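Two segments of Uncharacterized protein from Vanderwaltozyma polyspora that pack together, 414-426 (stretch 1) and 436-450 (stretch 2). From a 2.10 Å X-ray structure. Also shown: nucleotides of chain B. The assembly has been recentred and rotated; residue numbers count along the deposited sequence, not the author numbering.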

ATOM      1  N   GLN A 414     -14.979  21.125   8.154  1.00 24.24           N
ATOM      2  CA  GLN A 414     -14.672  20.964   6.739  1.00 21.63           C
ATOM      3  C   GLN A 414     -13.256  21.450   6.487  1.00 21.37           C
ATOM      4  O   GLN A 414     -12.704  22.230   7.265  1.00 23.65           O
ATOM      5  CB  GLN A 414     -15.657  21.723   5.845  1.00 21.85           C
ATOM      6  CG  GLN A 414     -15.794  23.194   6.173  1.00 26.89           C
ATOM      7  CD  GLN A 414     -16.550  23.948   5.087  1.00 31.11           C
ATOM      8  OE1 GLN A 414     -15.989  24.254   4.040  1.00 28.91           O
ATOM      9  NE2 GLN A 414     -17.831  24.225   5.326  1.00 24.22           N
ATOM     10  N   SER A 415     -12.674  20.979   5.379  1.00 26.84           N
ATOM     11  CA  SER A 415     -11.314  21.339   4.998  1.00 26.25           C
ATOM     12  C   SER A 415     -11.190  21.310   3.483  1.00 28.54           C
ATOM     13  O   SER A 415     -11.630  20.347   2.835  1.00 21.60           O
ATOM     14  CB  SER A 415     -10.289  20.385   5.618  1.00 23.69           C
ATOM     15  OG  SER A 415      -8.974  20.811   5.306  1.00 20.70           O
ATOM     16  N   MET A 416     -10.574  22.355   2.929  1.00 24.34           N
ATOM     17  CA  MET A 416     -10.362  22.441   1.486  1.00 26.86           C
ATOM     18  C   MET A 416     -11.666  22.260   0.715  1.00 23.68           C
ATOM     19  O   MET A 416     -11.718  21.570  -0.300  1.00 24.72           O
ATOM     20  CB  MET A 416      -9.313  21.425   1.034  1.00 27.43           C
ATOM     21  CG  MET A 416      -7.976  21.632   1.708  1.00 23.32           C
ATOM     22  SD  MET A 416      -6.900  20.221   1.452  1.00 33.71           S
ATOM     23  CE  MET A 416      -6.362  20.488  -0.215  1.00 47.71           C
ATOM     24  N   GLY A 417     -12.732  22.868   1.220  1.00 25.86           N
ATOM     25  CA  GLY A 417     -14.011  22.819   0.551  1.00 25.28           C
ATOM     26  C   GLY A 417     -14.708  21.487   0.627  1.00 23.86           C
ATOM     27  O   GLY A 417     -15.732  21.301  -0.033  1.00 25.52           O
ATOM     28  N   ASN A 418     -14.186  20.553   1.411  1.00 23.74           N
ATOM     29  CA  ASN A 418     -14.716  19.203   1.479  1.00 21.62           C
ATOM     30  C   ASN A 418     -15.033  18.853   2.921  1.00 23.34           C
ATOM     31  O   ASN A 418     -14.680  19.584   3.849  1.00 23.90           O
ATOM     32  CB  ASN A 418     -13.727  18.207   0.866  1.00 23.71           C
ATOM     33  CG  ASN A 418     -13.799  18.208  -0.653  1.00 29.55           C
ATOM     34  OD1 ASN A 418     -14.520  17.412  -1.251  1.00 28.59           O
ATOM     35  ND2 ASN A 418     -13.085  19.131  -1.279  1.00 22.65           N
ATOM     36  N   VAL A 419     -15.738  17.738   3.110  1.00 26.89           N
ATOM     37  CA  VAL A 419     -16.024  17.346   4.477  1.00 30.71           C
ATOM     38  C   VAL A 419     -14.697  17.025   5.158  1.00 31.71           C
ATOM     39  O   VAL A 419     -13.678  16.736   4.511  1.00 26.25           O
ATOM     40  CB  VAL A 419     -17.007  16.162   4.570  1.00 23.87           C
ATOM     41  CG1 VAL A 419     -18.382  16.583   4.057  1.00 23.42           C
ATOM     42  CG2 VAL A 419     -16.497  14.952   3.764  1.00 16.82           C
ATOM     43  N   MET A 420     -14.709  17.118   6.475  1.00 26.05           N
ATOM     44  CA  MET A 420     -13.505  16.880   7.255  1.00 27.02           C
ATOM     45  C   MET A 420     -13.014  15.449   7.039  1.00 22.73           C
ATOM     46  O   MET A 420     -13.819  14.520   6.957  1.00 20.90           O
ATOM     47  CB  MET A 420     -13.798  17.115   8.743  1.00 20.71           C
ATOM     48  CG  MET A 420     -12.552  17.328   9.614  1.00 24.99           C
ATOM     49  SD  MET A 420     -11.819  18.943   9.259  1.00 29.57           S
ATOM     50  CE  MET A 420     -10.380  18.888  10.310  1.00 30.62           C
ATOM     51  N   PRO A 421     -11.705  15.230   6.930  1.00 22.79           N
ATOM     52  CA  PRO A 421     -11.280  13.846   7.189  1.00 29.78           C
ATOM     53  C   PRO A 421     -11.386  13.514   8.692  1.00 23.49           C
ATOM     54  O   PRO A 421     -11.310  14.434   9.474  1.00 32.77           O
ATOM     55  CB  PRO A 421      -9.822  13.829   6.705  1.00 31.28           C
ATOM     56  CG  PRO A 421      -9.400  15.249   6.580  1.00 33.29           C
ATOM     57  CD  PRO A 421     -10.620  16.103   6.442  1.00 28.53           C
ATOM     58  N   GLY A 422     -11.678  12.303   9.141  1.00 37.96           N
ATOM     59  CA  GLY A 422     -12.443  11.310   8.471  1.00 27.80           C
ATOM     60  C   GLY A 422     -13.887  11.335   8.958  1.00 24.72           C
ATOM     61  O   GLY A 422     -14.303  10.796  10.001  1.00 25.05           O
ATOM     62  N   THR A 423     -14.656  12.012   8.137  1.00 20.79           N
ATOM     63  CA  THR A 423     -16.096  11.967   8.199  1.00 26.56           C
ATOM     64  C   THR A 423     -16.577  10.537   7.984  1.00 23.79           C
ATOM     65  O   THR A 423     -16.223   9.894   6.993  1.00 21.95           O
ATOM     66  CB  THR A 423     -16.647  12.898   7.117  1.00 20.80           C
ATOM     67  OG1 THR A 423     -16.330  14.253   7.459  1.00 19.95           O
ATOM     68  CG2 THR A 423     -18.153  12.725   6.951  1.00 19.94           C
ATOM     69  N   VAL A 424     -17.386  10.046   8.917  1.00 22.13           N
ATOM     70  CA  VAL A 424     -18.035   8.747   8.807  1.00 24.68           C
ATOM     71  C   VAL A 424     -19.520   8.977   8.602  1.00 23.84           C
ATOM     72  O   VAL A 424     -20.129   9.818   9.278  1.00 22.37           O
ATOM     73  CB  VAL A 424     -17.822   7.877  10.064  1.00 29.18           C
ATOM     74  CG1 VAL A 424     -18.380   6.457   9.824  1.00 21.87           C
ATOM     75  CG2 VAL A 424     -16.363   7.821  10.422  1.00 35.16           C
ATOM     76  N   VAL A 425     -20.107   8.205   7.703  1.00 26.21           N
ATOM     77  CA  VAL A 425     -21.548   8.146   7.530  1.00 25.64           C
ATOM     78  C   VAL A 425     -21.913   6.668   7.582  1.00 26.87           C
ATOM     79  O   VAL A 425     -21.479   5.889   6.725  1.00 25.78           O
ATOM     80  CB  VAL A 425     -22.003   8.791   6.212  1.00 29.54           C
ATOM     81  CG1 VAL A 425     -23.500   8.573   5.984  1.00 24.64           C
ATOM     82  CG2 VAL A 425     -21.694  10.287   6.219  1.00 25.08           C
ATOM     83  N   ASP A 426     -22.654   6.260   8.619  1.00 25.50           N
ATOM     84  CA  ASP A 426     -23.165   4.894   8.638  1.00 21.34           C
ATOM     85  C   ASP A 426     -24.668   4.871   8.883  1.00 28.47           C
ATOM     86  O   ASP A 426     -25.205   3.848   9.308  1.00 30.27           O
ATOM     87  CB  ASP A 426     -22.409   4.016   9.646  1.00 19.37           C
ATOM     88  CG  ASP A 426     -22.607   4.435  11.114  1.00 21.46           C
ATOM     89  OD1 ASP A 426     -23.193   5.500  11.411  1.00 25.94           O
ATOM     90  OD2 ASP A 426     -22.144   3.678  11.992  1.00 27.26           O
ATOM     91  N   ASP A 436     -22.376  -1.852   6.799  1.00 27.86           N
ATOM     92  CA  ASP A 436     -21.576  -0.983   5.950  1.00 27.16           C
ATOM     93  C   ASP A 436     -21.511   0.436   6.511  1.00 26.65           C
ATOM     94  O   ASP A 436     -22.323   0.855   7.346  1.00 20.09           O
ATOM     95  CB  ASP A 436     -22.089  -0.978   4.495  1.00 20.97           C
ATOM     96  CG  ASP A 436     -23.417  -0.239   4.333  1.00 29.79           C
ATOM     97  OD1 ASP A 436     -24.322  -0.414   5.171  1.00 27.32           O
ATOM     98  OD2 ASP A 436     -23.557   0.514   3.348  1.00 30.13           O
ATOM     99  N   PHE A 437     -20.487   1.160   6.070  1.00 25.06           N
ATOM    100  CA  PHE A 437     -20.291   2.542   6.485  1.00 24.14           C
ATOM    101  C   PHE A 437     -19.374   3.207   5.472  1.00 22.73           C
ATOM    102  O   PHE A 437     -18.616   2.541   4.763  1.00 22.67           O
ATOM    103  CB  PHE A 437     -19.728   2.649   7.912  1.00 20.23           C
ATOM    104  CG  PHE A 437     -18.513   1.811   8.164  1.00 22.53           C
ATOM    105  CD1 PHE A 437     -17.251   2.276   7.831  1.00 21.47           C
ATOM    106  CD2 PHE A 437     -18.630   0.563   8.753  1.00 23.23           C
ATOM    107  CE1 PHE A 437     -16.131   1.510   8.066  1.00 22.30           C
ATOM    108  CE2 PHE A 437     -17.506  -0.219   8.995  1.00 27.15           C
ATOM    109  CZ  PHE A 437     -16.253   0.254   8.646  1.00 25.50           C
ATOM    110  N   PHE A 438     -19.491   4.524   5.379  1.00 22.63           N
ATOM    111  CA  PHE A 438     -18.590   5.331   4.570  1.00 23.22           C
ATOM    112  C   PHE A 438     -17.613   6.038   5.490  1.00 23.39           C
ATOM    113  O   PHE A 438     -17.992   6.492   6.574  1.00 19.35           O
ATOM    114  CB  PHE A 438     -19.337   6.396   3.762  1.00 22.37           C
ATOM    115  CG  PHE A 438     -20.237   5.858   2.693  1.00 22.44           C
ATOM    116  CD1 PHE A 438     -21.528   5.451   2.994  1.00 20.89           C
ATOM    117  CD2 PHE A 438     -19.810   5.821   1.369  1.00 23.99           C
ATOM    118  CE1 PHE A 438     -22.370   4.983   2.008  1.00 24.51           C
ATOM    119  CE2 PHE A 438     -20.652   5.359   0.368  1.00 26.78           C
ATOM    120  CZ  PHE A 438     -21.932   4.942   0.683  1.00 25.31           C
ATOM    121  N   ILE A 439     -16.363   6.155   5.052  1.00 21.00           N
ATOM    122  CA  ILE A 439     -15.421   7.067   5.697  1.00 26.50           C
ATOM    123  C   ILE A 439     -14.687   7.823   4.602  1.00 25.92           C
ATOM    124  O   ILE A 439     -14.196   7.225   3.642  1.00 20.68           O
ATOM    125  CB  ILE A 439     -14.410   6.363   6.622  1.00 22.66           C
ATOM    126  CG1 ILE A 439     -15.105   5.477   7.656  1.00 26.14           C
ATOM    127  CG2 ILE A 439     -13.590   7.396   7.354  1.00 20.94           C
ATOM    128  CD1 ILE A 439     -14.132   4.705   8.588  1.00 19.36           C
ATOM    129  N   GLN A 440     -14.638   9.134   4.726  1.00 23.39           N
ATOM    130  CA  GLN A 440     -13.799   9.955   3.865  1.00 26.74           C
ATOM    131  C   GLN A 440     -12.609  10.313   4.737  1.00 24.48           C
ATOM    132  O   GLN A 440     -12.690  11.212   5.566  1.00 25.40           O
ATOM    133  CB  GLN A 440     -14.558  11.177   3.352  1.00 22.40           C
ATOM    134  CG  GLN A 440     -13.800  12.019   2.363  1.00 24.07           C
ATOM    135  CD  GLN A 440     -14.739  12.889   1.545  1.00 28.91           C
ATOM    136  OE1 GLN A 440     -15.880  12.496   1.279  1.00 30.95           O
ATOM    137  NE2 GLN A 440     -14.279  14.078   1.168  1.00 27.25           N
ATOM    138  N   SER A 441     -11.523   9.560   4.588  1.00 24.06           N
ATOM    139  CA  SER A 441     -10.426   9.615   5.543  1.00 23.80           C
ATOM    140  C   SER A 441      -9.378  10.658   5.183  1.00 23.68           C
ATOM    141  O   SER A 441      -8.572  11.028   6.040  1.00 25.31           O
ATOM    142  CB  SER A 441      -9.776   8.229   5.637  1.00 22.60           C
ATOM    143  OG  SER A 441      -9.588   7.721   4.312  1.00 27.05           O
ATOM    144  N   HIS A 442      -9.408  11.168   3.960  1.00 25.43           N
ATOM    145  CA  HIS A 442      -8.340  11.963   3.379  1.00 25.77           C
ATOM    146  C   HIS A 442      -8.769  13.411   3.171  1.00 18.21           C
ATOM    147  O   HIS A 442      -9.959  13.738   3.093  1.00 21.46           O
ATOM    148  CB  HIS A 442      -7.922  11.370   2.038  1.00 19.03           C
ATOM    149  CG  HIS A 442      -9.044  11.286   1.052  1.00 25.45           C
ATOM    150  ND1 HIS A 442     -10.101  10.413   1.203  1.00 28.66           N
ATOM    151  CD2 HIS A 442      -9.278  11.964  -0.096  1.00 21.46           C
ATOM    152  CE1 HIS A 442     -10.938  10.562   0.191  1.00 24.94           C
ATOM    153  NE2 HIS A 442     -10.465  11.502  -0.607  1.00 23.43           N
ATOM    154  N   GLN A 443      -7.771  14.278   3.083  1.00 19.97           N
ATOM    155  CA  GLN A 443      -7.968  15.610   2.542  1.00 16.47           C
ATOM    156  C   GLN A 443      -8.218  15.510   1.050  1.00 17.29           C
ATOM    157  O   GLN A 443      -7.479  14.829   0.340  1.00 19.01           O
ATOM    158  CB  GLN A 443      -6.725  16.474   2.766  1.00 22.85           C
ATOM    159  CG  GLN A 443      -6.433  16.781   4.198  1.00 22.48           C
ATOM    160  CD  GLN A 443      -7.251  17.906   4.810  1.00 25.35           C
ATOM    161  OE1 GLN A 443      -7.231  18.081   5.988  1.00 27.56           O
ATOM    162  NE2 GLN A 443      -7.930  18.652   4.030  1.00 21.62           N
ATOM    163  N   ALA A 444      -9.230  16.212   0.560  1.00 23.40           N
ATOM    164  CA  ALA A 444      -9.413  16.322  -0.882  1.00 22.08           C
ATOM    165  C   ALA A 444      -8.496  17.447  -1.357  1.00 25.95           C
ATOM    166  O   ALA A 444      -8.875  18.620  -1.382  1.00 22.81           O
ATOM    167  CB  ALA A 444     -10.876  16.572  -1.216  1.00 23.78           C
ATOM    168  N   LEU A 445      -7.255  17.085  -1.710  1.00 24.00           N
ATOM    169  CA  LEU A 445      -6.302  18.091  -2.173  1.00 26.85           C
ATOM    170  C   LEU A 445      -6.765  18.739  -3.466  1.00 33.91           C
ATOM    171  O   LEU A 445      -6.497  19.926  -3.713  1.00 23.44           O
ATOM    172  CB  LEU A 445      -4.911  17.489  -2.335  1.00 25.57           C
ATOM    173  CG  LEU A 445      -4.397  16.757  -1.081  1.00 30.67           C
ATOM    174  CD1 LEU A 445      -3.072  16.063  -1.371  1.00 23.29           C
ATOM    175  CD2 LEU A 445      -4.269  17.671   0.157  1.00 24.75           C
ATOM    176  N   LYS A 446      -7.497  17.990  -4.272  1.00 24.48           N
ATOM    177  CA  LYS A 446      -8.044  18.492  -5.512  1.00 24.18           C
ATOM    178  C   LYS A 446      -9.445  17.916  -5.653  1.00 23.74           C
ATOM    179  O   LYS A 446      -9.736  16.837  -5.125  1.00 26.73           O
ATOM    180  CB  LYS A 446      -7.145  18.099  -6.691  1.00 30.33           C
ATOM    181  CG  LYS A 446      -7.566  18.676  -8.011  1.00 41.18           C
ATOM    182  CD  LYS A 446      -6.550  18.366  -9.084  1.00 42.49           C
ATOM    183  CE  LYS A 446      -7.122  18.679 -10.446  1.00 37.70           C
ATOM    184  NZ  LYS A 446      -7.835  19.968 -10.425  1.00 41.32           N
ATOM    185  N   GLY A 447     -10.312  18.657  -6.347  1.00 25.63           N
ATOM    186  CA  GLY A 447     -11.658  18.219  -6.683  1.00 22.21           C
ATOM    187  C   GLY A 447     -12.546  17.992  -5.456  1.00 28.39           C
ATOM    188  O   GLY A 447     -12.337  18.536  -4.368  1.00 28.90           O
ATOM    189  N   THR A 448     -13.560  17.165  -5.651  1.00 29.33           N
ATOM    190  CA  THR A 448     -14.430  16.753  -4.565  1.00 27.61           C
ATOM    191  C   THR A 448     -14.020  15.365  -4.102  1.00 25.89           C
ATOM    192  O   THR A 448     -13.905  14.442  -4.912  1.00 21.74           O
ATOM    193  CB  THR A 448     -15.885  16.777  -5.014  1.00 29.96           C
ATOM    194  OG1 THR A 448     -16.171  18.087  -5.505  1.00 32.99           O
ATOM    195  CG2 THR A 448     -16.807  16.461  -3.844  1.00 26.51           C
ATOM    196  N   GLY A 449     -13.775  15.220  -2.805  1.00 20.40           N
ATOM    197  CA  GLY A 449     -13.315  13.943  -2.309  1.00 20.96           C
ATOM    198  C   GLY A 449     -14.338  12.851  -2.551  1.00 29.08           C
ATOM    199  O   GLY A 449     -15.541  13.100  -2.631  1.00 32.95           O
ATOM    200  N   VAL A 450     -13.847  11.630  -2.685  1.00 26.14           N
ATOM    201  CA  VAL A 450     -14.695  10.454  -2.838  1.00 26.32           C
ATOM    202  C   VAL A 450     -14.543   9.619  -1.574  1.00 23.97           C
ATOM    203  O   VAL A 450     -13.435   9.159  -1.278  1.00 26.10           O
ATOM    204  CB  VAL A 450     -14.312   9.626  -4.075  1.00 31.99           C
ATOM    205  CG1 VAL A 450     -15.260   8.413  -4.210  1.00 29.32           C
ATOM    206  CG2 VAL A 450     -14.299  10.498  -5.330  1.00 35.95           C
TER
ATOM    207  P     A B   5      -4.913   9.234  -2.142  1.00 21.39           P
ATOM    208  OP1   A B   5      -5.789   8.561  -1.142  1.00 22.60           O
ATOM    209  OP2   A B   5      -4.328   8.485  -3.274  1.00 24.23           O
ATOM    210  O5'   A B   5      -5.721  10.489  -2.672  1.00 20.46           O
ATOM    211  C5'   A B   5      -6.317  11.387  -1.751  1.00 21.89           C
ATOM    212  C4'   A B   5      -6.643  12.702  -2.406  1.00 20.39           C
ATOM    213  O4'   A B   5      -5.421  13.332  -2.864  1.00 25.65           O
ATOM    214  C3'   A B   5      -7.509  12.608  -3.652  1.00 15.95           C
ATOM    215  O3'   A B   5      -8.877  12.553  -3.319  1.00 19.56           O
ATOM    216  C2'   A B   5      -7.125  13.861  -4.430  1.00 23.58           C
ATOM    217  O2'   A B   5      -7.784  14.999  -3.902  1.00 26.98           O
ATOM    218  C1'   A B   5      -5.644  13.994  -4.085  1.00 26.39           C
ATOM    219  N9    A B   5      -4.787  13.378  -5.103  1.00 34.23           N
ATOM    220  C8    A B   5      -4.397  12.067  -5.229  1.00 29.59           C
ATOM    221  N7    A B   5      -3.618  11.871  -6.268  1.00 36.78           N
ATOM    222  C5    A B   5      -3.506  13.130  -6.844  1.00 43.74           C
ATOM    223  C6    A B   5      -2.812  13.584  -7.969  1.00 58.18           C
ATOM    224  N6    A B   5      -2.088  12.766  -8.733  1.00 58.55           N
ATOM    225  N1    A B   5      -2.908  14.909  -8.266  1.00 70.29           N
ATOM    226  C2    A B   5      -3.650  15.709  -7.475  1.00 67.86           C
ATOM    227  N3    A B   5      -4.347  15.391  -6.380  1.00 50.54           N
ATOM    228  C4    A B   5      -4.224  14.074  -6.136  1.00 40.70           C
ATOM    229  P     A B   6      -9.883  11.603  -4.118  1.00 27.46           P
ATOM    230  OP1   A B   6     -11.138  11.654  -3.299  1.00 28.00           O
ATOM    231  OP2   A B   6      -9.239  10.325  -4.486  1.00 34.47           O
ATOM    232  O5'   A B   6     -10.103  12.349  -5.499  1.00 28.86           O
ATOM    233  C5'   A B   6     -10.837  13.548  -5.555  1.00 28.57           C
ATOM    234  C4'   A B   6     -10.642  14.204  -6.884  1.00 35.80           C
ATOM    235  O4'   A B   6      -9.235  14.499  -7.063  1.00 30.92           O
ATOM    236  C3'   A B   6     -11.003  13.361  -8.098  1.00 43.00           C
ATOM    237  O3'   A B   6     -12.394  13.382  -8.382  1.00 54.65           O
ATOM    238  C2'   A B   6     -10.164  14.001  -9.185  1.00 42.34           C
ATOM    239  O2'   A B   6     -10.784  15.218  -9.585  1.00 45.84           O
ATOM    240  C1'   A B   6      -8.880  14.333  -8.411  1.00 39.82           C
ATOM    241  N9    A B   6      -7.896  13.238  -8.455  1.00 39.65           N
ATOM    242  C8    A B   6      -7.845  12.144  -7.626  1.00 35.22           C
ATOM    243  N7    A B   6      -6.859  11.319  -7.875  1.00 36.06           N
ATOM    244  C5    A B   6      -6.219  11.919  -8.946  1.00 44.64           C
ATOM    245  C6    A B   6      -5.093  11.529  -9.676  1.00 55.04           C
ATOM    246  N6    A B   6      -4.414  10.409  -9.408  1.00 54.65           N
ATOM    247  N1    A B   6      -4.702  12.346 -10.684  1.00 65.66           N
ATOM    248  C2    A B   6      -5.408  13.469 -10.925  1.00 66.53           C
ATOM    249  N3    A B   6      -6.489  13.946 -10.300  1.00 55.52           N
ATOM    250  C4    A B   6      -6.839  13.105  -9.315  1.00 46.13           C
ATOM    251  P     A B   4       0.654   8.219  -3.862  1.00 23.34           P
ATOM    252  OP1   A B   4       0.783   6.773  -3.543  1.00 26.22           O
ATOM    253  OP2   A B   4       0.709   8.716  -5.242  1.00 26.53           O
ATOM    254  O5'   A B   4      -0.686   8.752  -3.192  1.00 25.45           O
ATOM    255  C5'   A B   4      -0.820   8.745  -1.783  1.00 22.47           C
ATOM    256  C4'   A B   4      -1.339  10.056  -1.261  1.00 19.97           C
ATOM    257  O4'   A B   4      -0.401  11.118  -1.548  1.00 23.30           O
ATOM    258  C3'   A B   4      -2.646  10.540  -1.857  1.00 21.09           C
ATOM    259  O3'   A B   4      -3.747   9.887  -1.261  1.00 22.41           O
ATOM    260  C2'   A B   4      -2.586  12.039  -1.581  1.00 24.34           C
ATOM    261  O2'   A B   4      -2.879  12.306  -0.213  1.00 25.47           O
ATOM    262  C1'   A B   4      -1.093  12.313  -1.804  1.00 27.65           C
ATOM    263  N9    A B   4      -0.805  12.685  -3.194  1.00 32.26           N
ATOM    264  C8    A B   4      -0.746  11.842  -4.275  1.00 35.12           C
ATOM    265  N7    A B   4      -0.464  12.447  -5.402  1.00 36.67           N
ATOM    266  C5    A B   4      -0.325  13.771  -5.027  1.00 37.94           C
ATOM    267  C6    A B   4      -0.015  14.896  -5.779  1.00 44.42           C
ATOM    268  N6    A B   4       0.192  14.816  -7.098  1.00 48.21           N
ATOM    269  N1    A B   4       0.065  16.077  -5.121  1.00 54.27           N
ATOM    270  C2    A B   4      -0.151  16.095  -3.788  1.00 56.16           C
ATOM    271  N3    A B   4      -0.446  15.086  -2.961  1.00 43.10           N
ATOM    272  C4    A B   4      -0.527  13.943  -3.666  1.00 41.80           C
HETATM  273  O   HOH W   1     -10.418  17.899   2.621  1.00 22.77           O
HETATM  274  O   HOH W   2     -16.265  16.279   0.601  1.00 25.48           O
HETATM  275  O   HOH W   3     -12.188  15.360   2.657  1.00 27.80           O

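The apolar centre of the contact lies where strand 423-425 runs antiparallel to strand 436-440. On one face of this two-stranded pairing V424 (t) meets I439, CG2 to CG1 3.8 Å; on the other, V425 and F438 sit side by side, CB to CB 4.3 Å. Branched and aromatic side chains suit these buried strand positions, filling both faces while the backbone stays extended. Between the faces run the main-chain bonds: V425 N donates to F438 O (2.9 Å), F438 N to V425 O (2.8 Å, nearly straight at 176°) and Q440 N to T423 O (2.9 Å). V424 and I439 form the non-hydrogen-bonded pair between them, and their CA atoms approach to 4.4 Å.

Beyond the strand, a cis peptide joins P421 to G422, and G422 CA lies 2.9 Å from Q440 O, a short CA-H...O contact. A CB on G422 would fall 3.4 Å from both I439 CG2 and S441 CA, so glycine fits this tight spot. The P421 ring lies against the departing chain, CB 3.1 Å from S441 O. T423 OG1 turns back to M420 O (2.6 Å).

Farther out, water takes over. Q440 NE2 donates to water 3 (2.9 Å), which in turn donates to V419 O (2.7 Å) and H442 O (2.8 Å); water 1 links S415 O (2.7 Å) to A444 N (2.9 Å).

At the polar edge, N418 closes the type I' turn that begins at S415 and uses both ends of its amide: OD1 accepts from G449 N (2.8 Å), while ND2 donates to G447 O (3.2 Å) and to M416 O (3.0 Å), tying turn to loop. M416, partly exposed, reaches across with CE 3.5 Å from L445 CD2. Past this edge the loop meets RNA: H442 NE2 and V450 N each donate to OP1 of nucleotide 6 of chain B (both 2.8 Å).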